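Transcriptional regulator (Vibrio vulnificus, PDB 4IVN) probably represses transcription of the nan operon for sialic acid catabolism by binding DNA, and holds N-acetylmannosamine 6-phosphate in its SIS domain. Local coordinates at residues A180-S186 / I210-L215; L196-R200 / S217-E221; A137-V141 / K240-L244; L207-N211 / A225-E229; L117-R123 / T220-V224. All blocks are in the same frame, centred on the assembly; numbering follows the deposited sequence.

Contact 1: A180-S186 / I210-L215; sequences AVSSSGS and INHSPL
Gly-185 sits with positive phi (48/31) exactly where a side chain could not fit: an ideal CB would lie 2.1 Å from Ser-213 OG and 2.9 Å from Leu-215 CB. The segment 180-186 leaves its strand after Val-181, and Ser-183 and Ser-184 turn with helix-like backbone angles. The segment 210-215 is irregular, and the two segments come closest at Gly-185 and Leu-215, 4.7 Å between CA atoms. One hydrogen bond joins them, Leu-215 N to Gly-185 O at 3.1 Å. Leu-215 (chi1 t, chi2 p) sends CD2 to within 3.7 Å of Ala-180 CB and 4.0 Å of Ser-182 CB. Pro-214 CB lies 3.4 Å from Gly-185 O, and Ile-210 CG2 lies 3.5 Å from Ser-183 O. Within the turn, Ser-184 (chi1 p) accepts at OG from Ser-186 N, 2.8 Å, an ST turn, while Ser-186 OG donates to Ser-184 O, also 2.8 Å. Ser-182 OG is hydrogen-bonded to the ligand, and the backbone N atoms of Ser-183 and Ser-184 donate to it; Ser-183 OG turns instead to Lys-240. A serine-rich turn at the C-terminal end of a parallel strand, gripping a phosphosugar, is the hallmark of the SIS-domain binding site.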
# COMPACT_ATOMS: atom_id res chain seq x y z
N ALA A 180 -2.62 -3.24 -15.31
CA ALA A 180 -2.83 -4.63 -14.81
C ALA A 180 -1.77 -4.73 -13.73
O ALA A 180 -0.60 -4.69 -14.06
CB ALA A 180 -2.57 -5.68 -15.97
N VAL A 181 -2.19 -4.81 -12.46
CA VAL A 181 -1.27 -4.93 -11.33
C VAL A 181 -1.23 -6.36 -10.82
O VAL A 181 -2.22 -6.89 -10.30
CB VAL A 181 -1.70 -4.01 -10.14
CG1 VAL A 181 -0.60 -4.02 -9.01
CG2 VAL A 181 -1.97 -2.59 -10.71
N SER A 182 -0.08 -7.00 -10.96
CA SER A 182 0.07 -8.44 -10.66
C SER A 182 1.58 -8.68 -10.50
O SER A 182 2.30 -8.46 -11.47
CB SER A 182 -0.46 -9.26 -11.84
OG SER A 182 -0.26 -10.66 -11.62
N SER A 183 2.05 -9.17 -9.36
CA SER A 183 3.49 -9.45 -9.19
C SER A 183 3.87 -10.58 -10.12
O SER A 183 4.96 -10.56 -10.70
CB SER A 183 3.78 -9.92 -7.75
OG SER A 183 3.94 -8.79 -6.89
N SER A 184 2.99 -11.59 -10.22
CA SER A 184 3.31 -12.75 -10.99
C SER A 184 2.99 -12.63 -12.48
O SER A 184 3.43 -13.52 -13.25
CB SER A 184 2.55 -13.97 -10.45
OG SER A 184 1.14 -13.81 -10.76
N GLY A 185 2.13 -11.68 -12.85
CA GLY A 185 1.47 -11.70 -14.17
C GLY A 185 0.88 -13.05 -14.51
O GLY A 185 0.81 -13.38 -15.70
N SER A 186 0.43 -13.83 -13.51
CA SER A 186 -0.06 -15.19 -13.77
C SER A 186 -1.42 -15.43 -13.11
O SER A 186 -1.85 -16.56 -13.05
CB SER A 186 0.96 -16.27 -13.34
OG SER A 186 2.33 -16.03 -13.89
N ILE A 210 8.12 -9.31 -12.21
CA ILE A 210 8.82 -10.28 -13.00
C ILE A 210 8.85 -9.82 -14.48
O ILE A 210 7.88 -9.25 -14.96
CB ILE A 210 8.23 -11.71 -12.77
CG1 ILE A 210 9.19 -12.76 -13.26
CG2 ILE A 210 6.89 -11.85 -13.38
CD1 ILE A 210 9.78 -13.53 -12.11
N ASN A 211 9.98 -9.98 -15.13
CA ASN A 211 10.10 -9.61 -16.54
C ASN A 211 9.26 -10.38 -17.52
O ASN A 211 8.76 -9.79 -18.47
CB ASN A 211 11.58 -9.61 -16.95
CG ASN A 211 12.31 -8.52 -16.22
OD1 ASN A 211 12.06 -7.35 -16.46
ND2 ASN A 211 13.07 -8.89 -15.22
N HIS A 212 9.13 -11.71 -17.34
CA HIS A 212 8.36 -12.50 -18.31
C HIS A 212 7.26 -13.28 -17.68
O HIS A 212 7.47 -13.94 -16.65
CB HIS A 212 9.26 -13.46 -19.04
CG HIS A 212 10.49 -12.77 -19.62
ND1 HIS A 212 10.48 -12.19 -20.85
CD2 HIS A 212 11.77 -12.61 -19.11
CE1 HIS A 212 11.69 -11.65 -21.07
NE2 HIS A 212 12.48 -11.94 -20.03
N SER A 213 6.09 -13.30 -18.30
CA SER A 213 4.97 -13.85 -17.58
C SER A 213 3.91 -13.88 -18.66
O SER A 213 4.06 -13.21 -19.67
CB SER A 213 4.60 -12.89 -16.40
OG SER A 213 3.73 -11.83 -16.91
N PRO A 214 2.80 -14.62 -18.43
CA PRO A 214 1.63 -14.59 -19.34
C PRO A 214 1.14 -13.15 -19.63
O PRO A 214 0.65 -12.80 -20.76
CB PRO A 214 0.57 -15.32 -18.51
CG PRO A 214 1.35 -16.34 -17.70
CD PRO A 214 2.69 -15.69 -17.40
N LEU A 215 1.20 -12.32 -18.60
CA LEU A 215 0.78 -10.93 -18.72
C LEU A 215 1.67 -10.11 -19.65
O LEU A 215 1.21 -9.20 -20.39
CB LEU A 215 0.59 -10.29 -17.30
CG LEU A 215 0.02 -8.84 -17.20
CD1 LEU A 215 -1.37 -8.77 -17.79
CD2 LEU A 215 -0.09 -8.37 -15.70

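Contact 2: L196-R200 / S217-E221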
# COMPACT_ATOMS: atom_id res chain seq x y z
N LEU A 196 -8.63 -8.66 -22.49
CA LEU A 196 -9.75 -8.08 -23.25
C LEU A 196 -9.52 -6.65 -23.80
O LEU A 196 -9.91 -6.37 -24.99
CB LEU A 196 -10.99 -8.05 -22.37
CG LEU A 196 -11.54 -9.53 -22.18
CD1 LEU A 196 -12.47 -9.52 -20.92
CD2 LEU A 196 -12.21 -10.07 -23.47
N ALA A 197 -8.89 -5.78 -23.00
CA ALA A 197 -8.52 -4.45 -23.43
C ALA A 197 -7.40 -4.55 -24.47
O ALA A 197 -7.46 -3.93 -25.54
CB ALA A 197 -8.02 -3.63 -22.24
N TYR A 198 -6.37 -5.33 -24.16
CA TYR A 198 -5.30 -5.54 -25.09
C TYR A 198 -5.81 -5.96 -26.45
O TYR A 198 -5.36 -5.42 -27.48
CB TYR A 198 -4.34 -6.56 -24.56
CG TYR A 198 -3.06 -6.65 -25.40
CD1 TYR A 198 -1.99 -5.75 -25.14
CD2 TYR A 198 -2.91 -7.62 -26.40
CE1 TYR A 198 -0.82 -5.81 -25.88
CE2 TYR A 198 -1.73 -7.70 -27.16
CZ TYR A 198 -0.68 -6.81 -26.88
OH TYR A 198 0.51 -6.85 -27.56
N LYS A 199 -6.80 -6.84 -26.49
CA LYS A 199 -7.33 -7.32 -27.78
C LYS A 199 -8.17 -6.31 -28.56
O LYS A 199 -8.35 -6.40 -29.78
CB LYS A 199 -8.03 -8.68 -27.66
CG LYS A 199 -7.05 -9.78 -27.30
CD LYS A 199 -7.73 -11.02 -26.70
CE LYS A 199 -6.71 -11.90 -25.97
NZ LYS A 199 -6.91 -13.36 -26.21
N ARG A 200 -8.62 -5.28 -27.88
CA ARG A 200 -9.34 -4.23 -28.56
C ARG A 200 -8.43 -3.05 -28.88
O ARG A 200 -8.96 -1.96 -29.11
CB ARG A 200 -10.44 -3.75 -27.65
CG ARG A 200 -11.59 -4.70 -27.64
CD ARG A 200 -12.50 -4.31 -26.53
NE ARG A 200 -13.15 -3.02 -26.79
CZ ARG A 200 -14.19 -2.87 -27.61
NH1 ARG A 200 -14.70 -3.91 -28.28
NH2 ARG A 200 -14.73 -1.68 -27.75
N SER A 217 2.84 -10.72 -22.54
CA SER A 217 2.49 -10.74 -23.92
C SER A 217 1.10 -10.06 -24.10
O SER A 217 0.57 -10.06 -25.18
CB SER A 217 2.48 -12.20 -24.44
OG SER A 217 1.25 -12.80 -24.08
N LEU A 218 0.52 -9.46 -23.05
CA LEU A 218 -0.72 -8.71 -23.25
C LEU A 218 -0.54 -7.31 -22.73
O LEU A 218 -1.51 -6.77 -22.21
CB LEU A 218 -1.89 -9.34 -22.42
CG LEU A 218 -2.18 -10.82 -22.63
CD1 LEU A 218 -2.91 -11.33 -21.40
CD2 LEU A 218 -2.99 -10.99 -23.93
N SER A 219 0.68 -6.78 -22.81
CA SER A 219 1.05 -5.48 -22.19
C SER A 219 1.64 -4.57 -23.23
O SER A 219 2.50 -5.03 -24.02
CB SER A 219 2.11 -5.69 -21.10
OG SER A 219 1.57 -6.46 -20.04
N THR A 220 1.15 -3.34 -23.32
CA THR A 220 1.71 -2.33 -24.23
C THR A 220 3.05 -1.88 -23.64
O THR A 220 3.98 -1.60 -24.36
CB THR A 220 0.74 -1.14 -24.47
OG1 THR A 220 -0.56 -1.65 -24.80
CG2 THR A 220 1.14 -0.23 -25.65
N GLU A 221 3.10 -1.71 -22.31
CA GLU A 221 4.29 -1.33 -21.59
C GLU A 221 4.38 -2.12 -20.27
O GLU A 221 3.34 -2.60 -19.79
CB GLU A 221 4.22 0.16 -21.18
CG GLU A 221 3.87 1.17 -22.31
CD GLU A 221 5.00 1.49 -23.33
OE1 GLU A 221 6.14 0.97 -23.15
OE2 GLU A 221 4.72 2.31 -24.31
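Residues 196-199 are the end of helix 188-199, and Arg-200 follows it, its N bonding to Ala-197 O at 2.9 Å and, weakly, to Leu-196 O at 3.3 Å. Facing it, 217-221 is an irregular run that becomes strand only at Glu-221. The backbones approach most closely at Tyr-198 and Leu-218, whose CA atoms are 5.9 Å apart. Tyr-198 makes most of the contact. With chi1 near t its ring reaches over the passing chain, so that Leu-218 CA lies 3.7 Å from the ring centroid and only 10° off the ring normal, a CH-pi contact over the face. Around the same ring, Tyr-198 CD1 comes to 3.1 Å from Leu-218 O, and Tyr-198 CE1 is 3.6 Å from Ser-219 N. The Leu-218 carbonyl has no polar partner in the model, so the ring covers it without satisfying it. Leu-218 CD2 adds apolar touches to Tyr-198 CD2 at 4.2 Å and Lys-199 CE at 4.3 Å. This surface contact joins the C-terminal end of helix 188-199, in the beta-alpha-beta crossover from strand 176-181 to strand 204-208 of the SIS domain, to the loop leading into strand 221-224. Tyr-198 and Ala-197 also rest on Val-204 of strand 204-208, while Thr-220 OG1 bonds to Val-204 N and Ser-219 OG to Ser-206, so the loop is held along that strand just before strand 221-224 starts.

Contact 3: A137-V141 / K240-L244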
# COMPACT_ATOMS: atom_id res chain seq x y z
N ALA A 137 -3.01 -9.03 -2.59
CA ALA A 137 -2.12 -7.94 -2.19
C ALA A 137 -1.95 -6.92 -3.30
O ALA A 137 -1.61 -5.75 -3.02
CB ALA A 137 -0.76 -8.44 -1.80
N SER A 138 -2.11 -7.34 -4.54
CA SER A 138 -2.02 -6.35 -5.66
C SER A 138 -3.17 -5.37 -5.64
O SER A 138 -3.05 -4.30 -6.25
CB SER A 138 -1.94 -7.07 -7.04
OG SER A 138 -0.53 -7.47 -7.22
N SER A 139 -4.31 -5.74 -5.03
CA SER A 139 -5.39 -4.70 -4.76
C SER A 139 -4.80 -3.42 -4.09
O SER A 139 -5.19 -2.30 -4.41
CB SER A 139 -6.45 -5.26 -3.79
OG SER A 139 -7.42 -4.29 -3.45
N ILE A 140 -3.88 -3.61 -3.16
CA ILE A 140 -3.31 -2.47 -2.34
C ILE A 140 -2.56 -1.55 -3.27
O ILE A 140 -2.69 -0.31 -3.18
CB ILE A 140 -2.34 -3.04 -1.23
CG1 ILE A 140 -3.13 -3.61 -0.03
CG2 ILE A 140 -1.35 -1.99 -0.70
CD1 ILE A 140 -4.14 -4.71 -0.33
N VAL A 141 -1.79 -2.15 -4.19
CA VAL A 141 -1.02 -1.35 -5.17
C VAL A 141 -1.89 -0.60 -6.18
O VAL A 141 -1.63 0.61 -6.41
CB VAL A 141 0.10 -2.21 -5.89
CG1 VAL A 141 0.87 -1.36 -6.93
CG2 VAL A 141 1.01 -2.78 -4.80
N LYS A 240 5.89 -5.61 -2.46
CA LYS A 240 4.91 -4.57 -2.67
C LYS A 240 5.55 -3.17 -2.60
O LYS A 240 5.08 -2.24 -3.25
CB LYS A 240 3.81 -4.66 -1.60
CG LYS A 240 2.97 -5.97 -1.61
CD LYS A 240 2.25 -6.26 -2.97
CE LYS A 240 2.97 -7.32 -3.80
NZ LYS A 240 2.12 -7.75 -5.01
N VAL A 241 6.61 -3.02 -1.82
CA VAL A 241 7.17 -1.70 -1.65
C VAL A 241 7.75 -1.24 -2.97
O VAL A 241 7.63 -0.07 -3.34
CB VAL A 241 8.14 -1.61 -0.45
CG1 VAL A 241 9.51 -2.15 -0.82
CG2 VAL A 241 8.27 -0.14 -0.01
N GLY A 242 8.34 -2.13 -3.75
CA GLY A 242 8.85 -1.65 -5.03
C GLY A 242 7.76 -1.36 -6.04
O GLY A 242 7.93 -0.47 -6.89
N ALA A 243 6.66 -2.14 -5.98
CA ALA A 243 5.45 -1.90 -6.87
C ALA A 243 4.87 -0.51 -6.55
O ALA A 243 4.60 0.32 -7.46
CB ALA A 243 4.41 -3.01 -6.73
N LEU A 244 4.81 -0.18 -5.25
CA LEU A 244 4.37 1.17 -4.87
C LEU A 244 5.31 2.29 -5.29
O LEU A 244 4.82 3.34 -5.69
CB LEU A 244 4.09 1.24 -3.35
CG LEU A 244 2.98 0.35 -2.85
CD1 LEU A 244 3.12 0.17 -1.28
CD2 LEU A 244 1.55 0.78 -3.28
O HOH W 1 1.46 -5.87 -6.68
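Val-141 and Lys-240 bury the most surface here, followed by Leu-244. Their helical segments run in nearly the same direction, 27° apart, with axes 10.0 Å from each other at closest approach. Val-141 (chi1 t) fills the gap: its CG1 meets Ala-243 CB at 3.9 Å, and its CG2 meets Leu-244 CD2, also at 3.9 Å. Leu-244 brings that methyl in from the side, reaching Val-141 CA at 3.8 Å. Lys-240 lays its aliphatic chain across the other helix, CD 3.9 Å from Ala-137 CB and 4.1 Å from Val-141 CG2, and bends its amine toward the ligand site. There, water 1 donates to Ser-138 OG and accepts from Lys-240 NZ, each at 2.6 Å. Ser-138 OG also bonds to the bound phosphosugar. The second subunit packs on the same helices, its Tyr-147 against Ala-137. The chemistry thus splits in two: an apolar helix-helix core, and a buried lysine whose amine is held by the Ser-183 hydroxyl and a water beside the ligand, with Glu-229 as a long, weak ion-pair partner.

Contact 4: L207-N211 / A225-E229; sequences LTNIN and AARPE
Neighbouring parallel strands of the SIS domain's Rossmann-like sheet part company here: 207-211 runs off the end of strand 204-208, and the loop segment 225-229 follows strand 221-224. Leu-207 is still strand. Thr-208 gives the last rung, its O accepting from Ala-225 N at 2.8 Å, nearly linear (N-H...O 175°); its side chain (chi1 p) reaches forward along its own segment, Thr-208 OG1 donating to Ile-210 O at 2.9 Å. Asn-209 (phi/psi -125/29, chi1 m) is the centre of the contact, buried with its CA 4.6 Å from that of Ala-225. Its side chain points at the other segment and lies against the Ala-225 methyl and the backbone of Ala-226 and Arg-227. Its CA makes a CA-H...O contact with Ala-225 O at 3.1 Å, and its O receives another from Pro-228 CA at 3.4 Å. Arg-227, at positive phi (63/82), swings the second segment round so that Pro-228 returns to face Ile-210, whose CD1 (chi1 t) meets Pro-228 CB at 3.8 Å. The Arg-227 side chain leads away to Ser-104 and Asp-107 on helix 93-111. Where the strands diverge, water 2 donates to Asn-209 O at 3.1 Å and to Ala-225 O at 2.7 Å.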
# COMPACT_ATOMS: atom_id res chain seq x y z
N LEU A 207 2.11 -3.61 -14.12
CA LEU A 207 3.03 -3.34 -13.01
C LEU A 207 3.29 -4.62 -12.27
O LEU A 207 2.39 -5.09 -11.58
CB LEU A 207 2.41 -2.37 -12.05
CG LEU A 207 2.04 -0.97 -12.53
CD1 LEU A 207 1.69 -0.09 -11.32
CD2 LEU A 207 3.20 -0.31 -13.32
N THR A 208 4.50 -5.22 -12.39
CA THR A 208 4.69 -6.61 -11.89
C THR A 208 6.03 -6.64 -11.19
O THR A 208 6.68 -5.59 -11.03
CB THR A 208 4.90 -7.61 -13.07
OG1 THR A 208 6.16 -7.27 -13.70
CG2 THR A 208 3.87 -7.40 -14.06
N ASN A 209 6.43 -7.82 -10.75
CA ASN A 209 7.76 -8.01 -10.18
C ASN A 209 8.47 -9.13 -10.93
O ASN A 209 9.37 -9.76 -10.40
CB ASN A 209 7.63 -8.46 -8.67
CG ASN A 209 7.04 -7.38 -7.78
OD1 ASN A 209 7.74 -6.83 -6.91
ND2 ASN A 209 5.77 -7.15 -7.89
N ILE A 210 8.12 -9.31 -12.21
CA ILE A 210 8.82 -10.28 -13.00
C ILE A 210 8.85 -9.82 -14.48
O ILE A 210 7.88 -9.25 -14.96
CB ILE A 210 8.23 -11.71 -12.77
CG1 ILE A 210 9.19 -12.76 -13.26
CG2 ILE A 210 6.89 -11.85 -13.38
CD1 ILE A 210 9.78 -13.53 -12.11
N ASN A 211 9.98 -9.98 -15.13
CA ASN A 211 10.10 -9.61 -16.54
C ASN A 211 9.26 -10.38 -17.52
O ASN A 211 8.76 -9.79 -18.47
CB ASN A 211 11.58 -9.61 -16.95
CG ASN A 211 12.31 -8.52 -16.22
OD1 ASN A 211 12.06 -7.35 -16.46
ND2 ASN A 211 13.07 -8.89 -15.22
N ALA A 225 9.08 -4.19 -10.74
CA ALA A 225 9.67 -3.95 -9.38
C ALA A 225 10.54 -5.17 -9.01
O ALA A 225 10.29 -6.29 -9.52
CB ALA A 225 8.45 -3.83 -8.38
N ALA A 226 11.52 -4.99 -8.11
CA ALA A 226 12.36 -6.05 -7.63
C ALA A 226 11.61 -7.01 -6.75
O ALA A 226 10.46 -6.79 -6.38
CB ALA A 226 13.59 -5.48 -6.90
N ARG A 227 12.25 -8.13 -6.45
CA ARG A 227 11.67 -9.23 -5.60
C ARG A 227 10.44 -9.90 -6.17
O ARG A 227 9.35 -9.67 -5.66
CB ARG A 227 11.25 -8.74 -4.22
CG ARG A 227 12.28 -7.83 -3.63
CD ARG A 227 13.10 -8.53 -2.53
NE ARG A 227 14.42 -8.84 -3.06
CZ ARG A 227 15.39 -7.96 -3.37
NH1 ARG A 227 15.27 -6.65 -3.23
NH2 ARG A 227 16.53 -8.42 -3.85
N PRO A 228 10.65 -10.87 -7.11
CA PRO A 228 9.59 -11.71 -7.63
C PRO A 228 8.93 -12.44 -6.47
O PRO A 228 9.60 -12.89 -5.54
CB PRO A 228 10.35 -12.76 -8.43
CG PRO A 228 11.64 -12.17 -8.81
CD PRO A 228 11.96 -11.13 -7.77
N GLU A 229 7.62 -12.62 -6.52
CA GLU A 229 6.98 -13.41 -5.43
C GLU A 229 7.08 -14.89 -5.71
O GLU A 229 7.14 -15.27 -6.86
CB GLU A 229 5.47 -13.01 -5.35
CG GLU A 229 5.41 -11.58 -4.84
CD GLU A 229 4.05 -11.17 -4.43
OE1 GLU A 229 3.05 -11.73 -4.94
OE2 GLU A 229 3.96 -10.23 -3.62
O HOH W 2 12.03 -8.27 -10.28

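Contact 5: L117-R123 / T220-V224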
# COMPACT_ATOMS: atom_id res chain seq x y z
N LEU A 117 9.18 4.19 -18.74
CA LEU A 117 8.56 5.10 -17.80
C LEU A 117 8.10 6.39 -18.54
O LEU A 117 6.92 6.81 -18.35
CB LEU A 117 9.57 5.45 -16.69
CG LEU A 117 9.04 6.43 -15.63
CD1 LEU A 117 7.78 5.94 -14.91
CD2 LEU A 117 10.14 6.81 -14.62
N ALA A 118 9.00 7.01 -19.33
CA ALA A 118 8.62 8.27 -20.07
C ALA A 118 7.44 8.03 -21.01
O ALA A 118 6.48 8.82 -21.05
CB ALA A 118 9.83 8.88 -20.81
N ARG A 119 7.47 6.89 -21.73
CA ARG A 119 6.34 6.58 -22.51
C ARG A 119 5.05 6.38 -21.72
O ARG A 119 3.99 6.79 -22.18
CB ARG A 119 6.62 5.34 -23.34
CG ARG A 119 7.37 5.71 -24.58
CD ARG A 119 7.21 4.58 -25.57
NE ARG A 119 7.49 3.25 -24.95
CZ ARG A 119 8.68 2.73 -24.76
NH1 ARG A 119 9.80 3.42 -25.10
NH2 ARG A 119 8.78 1.53 -24.23
N ILE A 120 5.14 5.71 -20.57
CA ILE A 120 3.95 5.43 -19.75
C ILE A 120 3.33 6.78 -19.24
O ILE A 120 2.12 6.99 -19.22
CB ILE A 120 4.30 4.47 -18.58
CG1 ILE A 120 4.74 3.10 -19.18
CG2 ILE A 120 3.11 4.35 -17.63
CD1 ILE A 120 5.33 2.10 -18.17
N VAL A 121 4.19 7.69 -18.81
CA VAL A 121 3.75 9.04 -18.42
C VAL A 121 2.92 9.72 -19.47
O VAL A 121 1.84 10.27 -19.17
CB VAL A 121 4.94 9.96 -18.21
CG1 VAL A 121 4.43 11.43 -18.08
CG2 VAL A 121 5.74 9.49 -16.96
N GLU A 122 3.38 9.64 -20.73
CA GLU A 122 2.65 10.27 -21.81
C GLU A 122 1.30 9.62 -22.04
O GLU A 122 0.31 10.30 -22.21
CB GLU A 122 3.52 10.19 -23.09
CG GLU A 122 3.35 11.30 -24.09
CD GLU A 122 3.14 12.65 -23.45
OE1 GLU A 122 3.87 13.02 -22.47
OE2 GLU A 122 2.19 13.34 -23.95
N ARG A 123 1.25 8.29 -22.02
CA ARG A 123 -0.06 7.57 -22.07
C ARG A 123 -1.05 8.03 -20.98
O ARG A 123 -2.21 8.30 -21.27
CB ARG A 123 0.20 6.09 -22.01
CG ARG A 123 0.96 5.65 -23.30
CD ARG A 123 0.83 4.18 -23.60
NE ARG A 123 1.68 3.70 -24.73
CZ ARG A 123 1.25 3.51 -25.97
NH1 ARG A 123 -0.01 3.82 -26.32
NH2 ARG A 123 2.09 2.98 -26.88
N THR A 220 1.15 -3.34 -23.32
CA THR A 220 1.71 -2.33 -24.23
C THR A 220 3.05 -1.88 -23.64
O THR A 220 3.98 -1.60 -24.36
CB THR A 220 0.74 -1.14 -24.47
OG1 THR A 220 -0.56 -1.65 -24.80
CG2 THR A 220 1.14 -0.23 -25.65
N GLU A 221 3.10 -1.71 -22.31
CA GLU A 221 4.29 -1.33 -21.59
C GLU A 221 4.38 -2.12 -20.27
O GLU A 221 3.34 -2.60 -19.79
CB GLU A 221 4.22 0.16 -21.18
CG GLU A 221 3.87 1.17 -22.31
CD GLU A 221 5.00 1.49 -23.33
OE1 GLU A 221 6.14 0.97 -23.15
OE2 GLU A 221 4.72 2.31 -24.31
N MET A 222 5.55 -2.19 -19.63
CA MET A 222 5.63 -2.87 -18.33
C MET A 222 6.57 -2.08 -17.43
O MET A 222 7.56 -1.56 -17.91
CB MET A 222 6.32 -4.24 -18.48
CG MET A 222 5.42 -5.43 -18.71
SD MET A 222 5.97 -6.88 -17.73
CE MET A 222 4.48 -7.89 -17.83
N LEU A 223 6.29 -2.01 -16.15
CA LEU A 223 7.29 -1.49 -15.19
C LEU A 223 7.45 -2.66 -14.25
O LEU A 223 6.48 -3.29 -13.93
CB LEU A 223 6.81 -0.25 -14.46
CG LEU A 223 6.75 1.06 -15.25
CD1 LEU A 223 6.45 2.23 -14.35
CD2 LEU A 223 8.02 1.30 -16.07
N VAL A 224 8.69 -3.00 -13.92
CA VAL A 224 9.03 -4.19 -13.15
C VAL A 224 9.67 -3.81 -11.84
O VAL A 224 10.70 -3.19 -11.82
CB VAL A 224 9.96 -5.10 -14.00
CG1 VAL A 224 10.51 -6.28 -13.16
CG2 VAL A 224 9.18 -5.56 -15.25
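In the alpha/beta/alpha sandwich of the SIS fold, helix 114-126 covers the strand at one border of the parallel sheet, its segment axis 8.8 Å from that of strand 221-224 and at 122° to it. Glu-221 is the heart of the contact, and both its carboxylate oxygens are satisfied by the helix. Glu-221 OE1 takes Arg-119 NH2 at 2.9 Å and, weakly, Arg-119 NE at 3.2 Å. Glu-221 OE2 takes Arg-119 NE at 3.0 Å and, weakly, Arg-123 NE at 3.4 Å. Two arginines one helical turn apart thus share one acid in a salt-bridge network, which balances a carboxylate that is largely buried. Thr-220 OG1 finds its partner elsewhere, in Val-204 N, while its methyl CG2 lies over the face of the Arg-123 guanidinium. Next to the charges the contact is apolar: Ile-120 CG1 is 3.6 Å from Glu-221 CB, and Leu-117 CD1 meets Leu-223 CD1 at 4.0 Å. The tightest apolar touch is Ile-120 CD1 against Leu-223 CG, at 3.4 Å.

Contacts 1, 4 and 5 follow one another across the parallel sheet, through strands 176-181, 204-208 and 221-224. Ala-180 O to Leu-207 N (2.9 Å) and Thr-208 N to Leu-223 O (3.2 Å) are probable hydrogen bonds between them. The bound phosphosugar lies at contacts 1 and 3, with the side chains of Ser-182 and Ser-138 each about 3 Å from it. Those two contacts meet where Ser-183 OG lies 2.8 Å from Lys-240 NZ, and a long, weak ion pair, Lys-240 NZ to Glu-229 OE2 at 3.4 Å, brings in contact 4. Contacts 2 and 5 share Thr-220 and Glu-221, away from the pocket; the side chains of Ser-219 in contact 2 and Met-222 in contact 5 are about 12 and 11 Å from the ligand.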